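Gamma-glutamyl-gamma-aminobutyrate hydrolase PuuD (Escherichia coli, PDB 6VTV) hydrolyses the gamma-glutamyl linkage of gamma-glutamyl-gamma-aminobutyrate, releasing glutamate and 4-aminobutanoate in the last step of the route from putrescine to 4-aminobutanoate. Local coordinates at residues 52-57 and 96-101; 67-72 and 101-106. One frame throughout, in Å; residues are numbered along the deposited sequence.

Contact 1 of 2, residues 52-57 and 96-101; sequences ALAEPS and RDLLSM
A54 and L99 meet where a short 3-10 turn, residues 52-54, is laid against the flank of helix 94-109, and the pair shows how a small side chain lets two backbones come close. The methyl of A54 points at the helix and lands on its main chain: A54 CB is 3.7 Å from L99 CA and 4.1 Å from L98 C. The two backbones are correspondingly near, with the CA atoms of A54 and L99 4.6 Å apart.

In this alpha/beta fold of the class I glutamine amidotransferase type, the turn leads out of strand 45-49 and into helix 56-62, whose N-cap is E55: its OE1 accepts a weak, bent bond from S57 N and also a hydrogen bond from L58 N. Helix 94-109 faces the core through L99, which also touches V17 of strand 13-23, and is tied to helix 119-127 by the salt bridge of R96 with E123.

L99 makes the return contact with a branch rather than with its CB. The CB does not head straight for the turn, but with CG anti to the backbone N (chi1 177°) the branch swings across, and L99 CD1 lies against the main chain of the turn, 3.7 Å from A54 N. L99 CD1 also faces the link between L53 and A54, lying 4.1 Å from L53 C, while L53 CB is a looser neighbour. In the dimer, L45 of the second subunit packs on L53 and I40 of that subunit on A52, placing the turn beside the dimer interface. On the other flank of the alanine methyl stands L98, whose CG is 4.3 Å from A54 CB, so the methyl is held between two consecutive leucines of the helix.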
ATOM      1  N   ALA B  52      -3.858  -4.799  -8.843  1.00 28.56           N
ATOM      2  CA  ALA B  52      -3.395  -5.912  -9.664  1.00 29.15           C
ATOM      3  C   ALA B  52      -3.594  -7.256  -8.979  1.00 24.71           C
ATOM      4  O   ALA B  52      -3.636  -8.288  -9.659  1.00 26.76           O
ATOM      5  CB  ALA B  52      -1.921  -5.726 -10.026  1.00 28.46           C
ATOM      6  N   LEU B  53      -3.723  -7.269  -7.651  1.00 22.86           N
ATOM      7  CA  LEU B  53      -3.954  -8.506  -6.918  1.00 23.82           C
ATOM      8  C   LEU B  53      -5.340  -9.085  -7.159  1.00 28.84           C
ATOM      9  O   LEU B  53      -5.604 -10.210  -6.724  1.00 30.80           O
ATOM     10  CB  LEU B  53      -3.742  -8.272  -5.423  1.00 22.80           C
ATOM     11  CG  LEU B  53      -2.320  -7.864  -5.040  1.00 25.80           C
ATOM     12  CD1 LEU B  53      -2.160  -7.843  -3.532  1.00 26.72           C
ATOM     13  CD2 LEU B  53      -1.309  -8.801  -5.680  1.00 27.10           C
ATOM     14  N   ALA B  54      -6.226  -8.349  -7.837  1.00 28.87           N
ATOM     15  CA  ALA B  54      -7.532  -8.891  -8.189  1.00 32.89           C
ATOM     16  C   ALA B  54      -7.422 -10.058  -9.159  1.00 37.05           C
ATOM     17  O   ALA B  54      -8.407 -10.777  -9.359  1.00 38.76           O
ATOM     18  CB  ALA B  54      -8.414  -7.796  -8.788  1.00 32.22           C
ATOM     19  N   GLU B  55      -6.258 -10.251  -9.769  1.00 35.12           N
ATOM     20  CA  GLU B  55      -6.037 -11.408 -10.621  1.00 36.00           C
ATOM     21  C   GLU B  55      -6.276 -12.682  -9.812  1.00 35.68           C
ATOM     22  O   GLU B  55      -5.716 -12.828  -8.717  1.00 37.03           O
ATOM     23  CB  GLU B  55      -4.617 -11.380 -11.186  1.00 37.81           C
ATOM     24  CG  GLU B  55      -4.451 -12.085 -12.522  1.00 47.21           C
ATOM     25  CD  GLU B  55      -4.530 -13.590 -12.395  1.00 54.60           C
ATOM     26  OE1 GLU B  55      -3.967 -14.128 -11.420  1.00 56.27           O
ATOM     27  OE2 GLU B  55      -5.153 -14.234 -13.265  1.00 58.45           O
ATOM     28  N   PRO B  56      -7.106 -13.609 -10.302  1.00 40.82           N
ATOM     29  CA  PRO B  56      -7.505 -14.754  -9.463  1.00 43.78           C
ATOM     30  C   PRO B  56      -6.345 -15.590  -8.947  1.00 41.40           C
ATOM     31  O   PRO B  56      -6.362 -15.995  -7.778  1.00 38.86           O
ATOM     32  CB  PRO B  56      -8.413 -15.562 -10.401  1.00 47.29           C
ATOM     33  CG  PRO B  56      -8.975 -14.543 -11.336  1.00 44.83           C
ATOM     34  CD  PRO B  56      -7.868 -13.552 -11.562  1.00 40.13           C
ATOM     35  N   SER B  57      -5.335 -15.864  -9.778  1.00 36.45           N
ATOM     36  CA  SER B  57      -4.236 -16.712  -9.327  1.00 43.19           C
ATOM     37  C   SER B  57      -3.420 -16.044  -8.226  1.00 38.26           C
ATOM     38  O   SER B  57      -2.905 -16.730  -7.337  1.00 40.91           O
ATOM     39  CB  SER B  57      -3.335 -17.089 -10.505  1.00 49.63           C
ATOM     40  OG  SER B  57      -2.596 -15.972 -10.966  1.00 54.67           O
ATOM     41  N   ARG B  96     -10.445  -0.576  -8.182  1.00 27.06           N
ATOM     42  CA  ARG B  96     -10.851  -0.910  -6.820  1.00 26.75           C
ATOM     43  C   ARG B  96     -12.136  -1.727  -6.816  1.00 27.61           C
ATOM     44  O   ARG B  96     -12.270  -2.676  -6.034  1.00 27.29           O
ATOM     45  CB  ARG B  96     -11.019   0.358  -5.985  1.00 25.55           C
ATOM     46  CG  ARG B  96     -11.922   0.154  -4.778  1.00 26.01           C
ATOM     47  CD  ARG B  96     -11.435   0.883  -3.543  1.00 27.24           C
ATOM     48  NE  ARG B  96     -12.228   0.505  -2.377  1.00 30.44           N
ATOM     49  CZ  ARG B  96     -12.107   1.054  -1.173  1.00 26.94           C
ATOM     50  NH1 ARG B  96     -11.221   2.016  -0.965  1.00 25.55           N
ATOM     51  NH2 ARG B  96     -12.876   0.637  -0.175  1.00 29.61           N
ATOM     52  N   ASP B  97     -13.094  -1.369  -7.678  1.00 28.08           N
ATOM     53  CA  ASP B  97     -14.305  -2.167  -7.831  1.00 24.86           C
ATOM     54  C   ASP B  97     -13.966  -3.626  -8.101  1.00 24.83           C
ATOM     55  O   ASP B  97     -14.519  -4.536  -7.473  1.00 25.68           O
ATOM     56  CB  ASP B  97     -15.161  -1.609  -8.969  1.00 25.09           C
ATOM     57  CG  ASP B  97     -15.935  -0.371  -8.572  1.00 28.85           C
ATOM     58  OD1 ASP B  97     -15.850   0.044  -7.396  1.00 27.95           O
ATOM     59  OD2 ASP B  97     -16.633   0.189  -9.445  1.00 25.87           O
ATOM     60  N   LEU B  98     -13.046  -3.864  -9.037  1.00 25.60           N
ATOM     61  CA  LEU B  98     -12.658  -5.227  -9.383  1.00 27.86           C
ATOM     62  C   LEU B  98     -12.082  -5.958  -8.177  1.00 31.91           C
ATOM     63  O   LEU B  98     -12.485  -7.086  -7.868  1.00 24.04           O
ATOM     64  CB  LEU B  98     -11.649  -5.199 -10.529  1.00 27.09           C
ATOM     65  CG  LEU B  98     -11.518  -6.462 -11.377  1.00 33.66           C
ATOM     66  CD1 LEU B  98     -12.799  -6.731 -12.156  1.00 34.66           C
ATOM     67  CD2 LEU B  98     -10.325  -6.335 -12.313  1.00 37.98           C
ATOM     68  N   LEU B  99     -11.135  -5.325  -7.478  1.00 26.23           N
ATOM     69  CA  LEU B  99     -10.509  -5.967  -6.327  1.00 23.56           C
ATOM     70  C   LEU B  99     -11.493  -6.133  -5.175  1.00 23.91           C
ATOM     71  O   LEU B  99     -11.516  -7.179  -4.517  1.00 24.28           O
ATOM     72  CB  LEU B  99      -9.287  -5.164  -5.877  1.00 24.13           C
ATOM     73  CG  LEU B  99      -8.563  -5.688  -4.634  1.00 27.76           C
ATOM     74  CD1 LEU B  99      -8.030  -7.093  -4.873  1.00 26.22           C
ATOM     75  CD2 LEU B  99      -7.440  -4.747  -4.208  1.00 25.34           C
ATOM     76  N   SER B 100     -12.315  -5.111  -4.918  1.00 25.61           N
ATOM     77  CA  SER B 100     -13.251  -5.170  -3.798  1.00 25.46           C
ATOM     78  C   SER B 100     -14.264  -6.291  -3.983  1.00 25.64           C
ATOM     79  O   SER B 100     -14.509  -7.078  -3.062  1.00 24.31           O
ATOM     80  CB  SER B 100     -13.964  -3.828  -3.639  1.00 31.82           C
ATOM     81  OG  SER B 100     -13.059  -2.816  -3.235  1.00 41.22           O
ATOM     82  N   MET B 101     -14.872  -6.376  -5.169  1.00 23.87           N
ATOM     83  CA  MET B 101     -15.847  -7.431  -5.422  1.00 29.17           C
ATOM     84  C   MET B 101     -15.217  -8.810  -5.282  1.00 30.69           C
ATOM     85  O   MET B 101     -15.814  -9.718  -4.691  1.00 31.92           O
ATOM     86  CB  MET B 101     -16.463  -7.266  -6.813  1.00 30.82           C
ATOM     87  CG  MET B 101     -17.266  -5.988  -7.003  1.00 35.71           C
ATOM     88  SD  MET B 101     -18.619  -5.812  -5.826  1.00 35.72           S
ATOM     89  CE  MET B 101     -18.154  -4.289  -5.008  1.00 35.53           C
TER

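Contact 2 of 2, residues 67-72 and 101-106; sequences DGIYLP and MAIINA
I69 and I103, from strand 68-71 and helix 94-109, meet end-on, CD1 to CD1, with these methyls 3.9 Å apart. I103 extends fully to get there: CG1 is anti to the backbone N (chi1 -157°) and the chain continues extended to CD1. Its second branch, CG2, is the bump that fills the dip between the two strand residues facing the helix. I103 CG2 approaches I69 CG2 to 4.1 Å and L71 CD2 more loosely, at 4.5 Å, while those two strand methyls themselves lie 4.0 Å apart.

The arrangement is the helix-on-sheet layer of a beta-alpha-beta crossover: strand 68-71 and the adjacent parallel strand 114-117 are joined through helix 94-109. Helix segment 101-106 runs roughly antiparallel to strand 68-71, at 144°, their axes 10.0 Å apart at closest, a gap bridged here by the side chains of I69, L71, I103 and I104. The L71 side chain lies about 9 Å from that of C118, the predicted nucleophile, which follows strand 114-117.

L71 presents a fork to the helix. While CD2 is turned to I103, L71 CD1 spreads to the neighbouring residue, 3.6 Å from I104 CD1 and 3.8 Å from I104 CG1, the two side chains crossing at a slant. I104 starts off along the flank of the helix, and its CG1-CD1 arm brings the tip back against the leucine. Helix 119-127 closes one side of this layer, with E123 beside L71 and with L124 and A127 against I104.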
ATOM      1  N   ASP B  67      -5.600 -12.451   7.738  1.00 28.77           N
ATOM      2  CA  ASP B  67      -6.501 -12.754   8.839  1.00 29.99           C
ATOM      3  C   ASP B  67      -7.724 -11.848   8.867  1.00 27.24           C
ATOM      4  O   ASP B  67      -8.635 -12.088   9.666  1.00 28.57           O
ATOM      5  CB  ASP B  67      -5.759 -12.655  10.178  1.00 35.47           C
ATOM      6  CG  ASP B  67      -4.463 -13.446  10.187  1.00 36.67           C
ATOM      7  OD1 ASP B  67      -4.490 -14.643   9.830  1.00 35.62           O
ATOM      8  OD2 ASP B  67      -3.417 -12.869  10.554  1.00 34.14           O
ATOM      9  N   GLY B  68      -7.762 -10.824   8.021  1.00 25.86           N
ATOM     10  CA  GLY B  68      -8.899  -9.929   7.956  1.00 26.85           C
ATOM     11  C   GLY B  68      -8.805  -9.048   6.731  1.00 29.96           C
ATOM     12  O   GLY B  68      -7.715  -8.799   6.204  1.00 31.85           O
ATOM     13  N   ILE B  69      -9.968  -8.584   6.279  1.00 26.83           N
ATOM     14  CA  ILE B  69     -10.076  -7.723   5.107  1.00 25.55           C
ATOM     15  C   ILE B  69     -10.593  -6.364   5.557  1.00 25.44           C
ATOM     16  O   ILE B  69     -11.562  -6.283   6.321  1.00 26.38           O
ATOM     17  CB  ILE B  69     -10.994  -8.331   4.030  1.00 29.03           C
ATOM     18  CG1 ILE B  69     -10.501  -9.725   3.633  1.00 32.93           C
ATOM     19  CG2 ILE B  69     -11.058  -7.426   2.809  1.00 22.05           C
ATOM     20  CD1 ILE B  69      -9.046  -9.763   3.223  1.00 34.24           C
ATOM     21  N   TYR B  70      -9.953  -5.301   5.074  1.00 26.69           N
ATOM     22  CA  TYR B  70     -10.221  -3.934   5.507  1.00 25.28           C
ATOM     23  C   TYR B  70     -10.557  -3.104   4.275  1.00 24.41           C
ATOM     24  O   TYR B  70      -9.707  -2.918   3.398  1.00 20.36           O
ATOM     25  CB  TYR B  70      -9.008  -3.367   6.248  1.00 24.59           C
ATOM     26  CG  TYR B  70      -9.189  -2.011   6.891  1.00 21.98           C
ATOM     27  CD1 TYR B  70     -10.409  -1.619   7.428  1.00 24.12           C
ATOM     28  CD2 TYR B  70      -8.121  -1.128   6.984  1.00 21.81           C
ATOM     29  CE1 TYR B  70     -10.560  -0.376   8.024  1.00 27.63           C
ATOM     30  CE2 TYR B  70      -8.261   0.110   7.571  1.00 26.79           C
ATOM     31  CZ  TYR B  70      -9.477   0.483   8.094  1.00 29.44           C
ATOM     32  OH  TYR B  70      -9.606   1.721   8.683  1.00 29.69           O
ATOM     33  N   LEU B  71     -11.795  -2.616   4.203  1.00 21.48           N
ATOM     34  CA  LEU B  71     -12.262  -1.833   3.062  1.00 21.75           C
ATOM     35  C   LEU B  71     -12.398  -0.371   3.464  1.00 21.01           C
ATOM     36  O   LEU B  71     -13.420   0.020   4.049  1.00 23.81           O
ATOM     37  CB  LEU B  71     -13.601  -2.370   2.548  1.00 23.73           C
ATOM     38  CG  LEU B  71     -13.671  -3.834   2.113  1.00 27.65           C
ATOM     39  CD1 LEU B  71     -15.045  -4.135   1.549  1.00 31.30           C
ATOM     40  CD2 LEU B  71     -12.592  -4.159   1.095  1.00 23.99           C
ATOM     41  N   PRO B  72     -11.413   0.476   3.174  1.00 17.99           N
ATOM     42  CA  PRO B  72     -11.521   1.888   3.548  1.00 21.95           C
ATOM     43  C   PRO B  72     -12.529   2.624   2.680  1.00 23.54           C
ATOM     44  O   PRO B  72     -12.935   2.163   1.612  1.00 23.84           O
ATOM     45  CB  PRO B  72     -10.105   2.434   3.321  1.00 20.39           C
ATOM     46  CG  PRO B  72      -9.230   1.227   3.120  1.00 20.05           C
ATOM     47  CD  PRO B  72     -10.117   0.169   2.552  1.00 19.75           C
ATOM     48  N   MET B 101     -14.872  -6.376  -5.169  1.00 23.87           N
ATOM     49  CA  MET B 101     -15.847  -7.431  -5.422  1.00 29.17           C
ATOM     50  C   MET B 101     -15.217  -8.810  -5.282  1.00 30.69           C
ATOM     51  O   MET B 101     -15.814  -9.718  -4.691  1.00 31.92           O
ATOM     52  CB  MET B 101     -16.463  -7.266  -6.813  1.00 30.82           C
ATOM     53  CG  MET B 101     -17.266  -5.988  -7.003  1.00 35.71           C
ATOM     54  SD  MET B 101     -18.619  -5.812  -5.826  1.00 35.72           S
ATOM     55  CE  MET B 101     -18.154  -4.289  -5.008  1.00 35.53           C
ATOM     56  N   ALA B 102     -14.002  -8.983  -5.807  1.00 26.04           N
ATOM     57  CA  ALA B 102     -13.362 -10.293  -5.766  1.00 25.04           C
ATOM     58  C   ALA B 102     -12.989 -10.682  -4.340  1.00 24.68           C
ATOM     59  O   ALA B 102     -13.216 -11.821  -3.918  1.00 25.86           O
ATOM     60  CB  ALA B 102     -12.128 -10.303  -6.670  1.00 26.47           C
ATOM     61  N   ILE B 103     -12.420  -9.746  -3.578  1.00 23.44           N
ATOM     62  CA  ILE B 103     -11.933 -10.104  -2.251  1.00 31.19           C
ATOM     63  C   ILE B 103     -13.079 -10.232  -1.248  1.00 29.62           C
ATOM     64  O   ILE B 103     -12.960 -10.972  -0.265  1.00 30.33           O
ATOM     65  CB  ILE B 103     -10.868  -9.097  -1.782  1.00 27.75           C
ATOM     66  CG1 ILE B 103      -9.971  -9.735  -0.720  1.00 26.35           C
ATOM     67  CG2 ILE B 103     -11.510  -7.818  -1.260  1.00 25.15           C
ATOM     68  CD1 ILE B 103      -8.641  -9.042  -0.549  1.00 27.46           C
ATOM     69  N   ILE B 104     -14.200  -9.542  -1.470  1.00 23.28           N
ATOM     70  CA  ILE B 104     -15.359  -9.729  -0.600  1.00 22.23           C
ATOM     71  C   ILE B 104     -15.935 -11.128  -0.783  1.00 26.68           C
ATOM     72  O   ILE B 104     -16.124 -11.870   0.188  1.00 35.70           O
ATOM     73  CB  ILE B 104     -16.424  -8.648  -0.865  1.00 22.15           C
ATOM     74  CG1 ILE B 104     -15.963  -7.284  -0.353  1.00 24.01           C
ATOM     75  CG2 ILE B 104     -17.744  -9.032  -0.212  1.00 24.14           C
ATOM     76  CD1 ILE B 104     -16.834  -6.141  -0.834  1.00 28.28           C
ATOM     77  N   ASN B 105     -16.216 -11.508  -2.034  1.00 26.98           N
ATOM     78  CA  ASN B 105     -16.780 -12.826  -2.313  1.00 30.34           C
ATOM     79  C   ASN B 105     -15.876 -13.936  -1.796  1.00 31.21           C
ATOM     80  O   ASN B 105     -16.356 -14.940  -1.257  1.00 31.87           O
ATOM     81  CB  ASN B 105     -17.004 -12.989  -3.816  1.00 34.61           C
ATOM     82  CG  ASN B 105     -18.198 -12.204  -4.317  1.00 39.00           C
ATOM     83  OD1 ASN B 105     -19.284 -12.268  -3.741  1.00 44.23           O
ATOM     84  ND2 ASN B 105     -18.001 -11.455  -5.395  1.00 35.67           N
ATOM     85  N   ALA B 106     -14.562 -13.776  -1.958  1.00 29.42           N
ATOM     86  CA  ALA B 106     -13.631 -14.787  -1.474  1.00 33.95           C
ATOM     87  C   ALA B 106     -13.619 -14.846   0.048  1.00 30.85           C
ATOM     88  O   ALA B 106     -13.620 -15.935   0.632  1.00 30.85           O
ATOM     89  CB  ALA B 106     -12.232 -14.506  -2.016  1.00 34.27           C
TER

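Following the chain from the N terminus, residues 52-57 leave strand 45-49 and enter helix 56-62, and the chain then runs through strand 68-71 before reaching helix 94-109. Contact 1 closes a loop of 38 intervening residues when 96-101 returns to the turn; contact 2 closes one of 28 when 101-106 returns to the strand. Because 67-72 lies inside the first loop and 101-106 extends past its end, the two loops cross. They use successive stretches of helix 94-109, share M101, and have centres about 10 Å apart. The helix thus ties the turn near the dimer interface to the central sheet, with R96 probably hydrogen-bonded to P72 O between them.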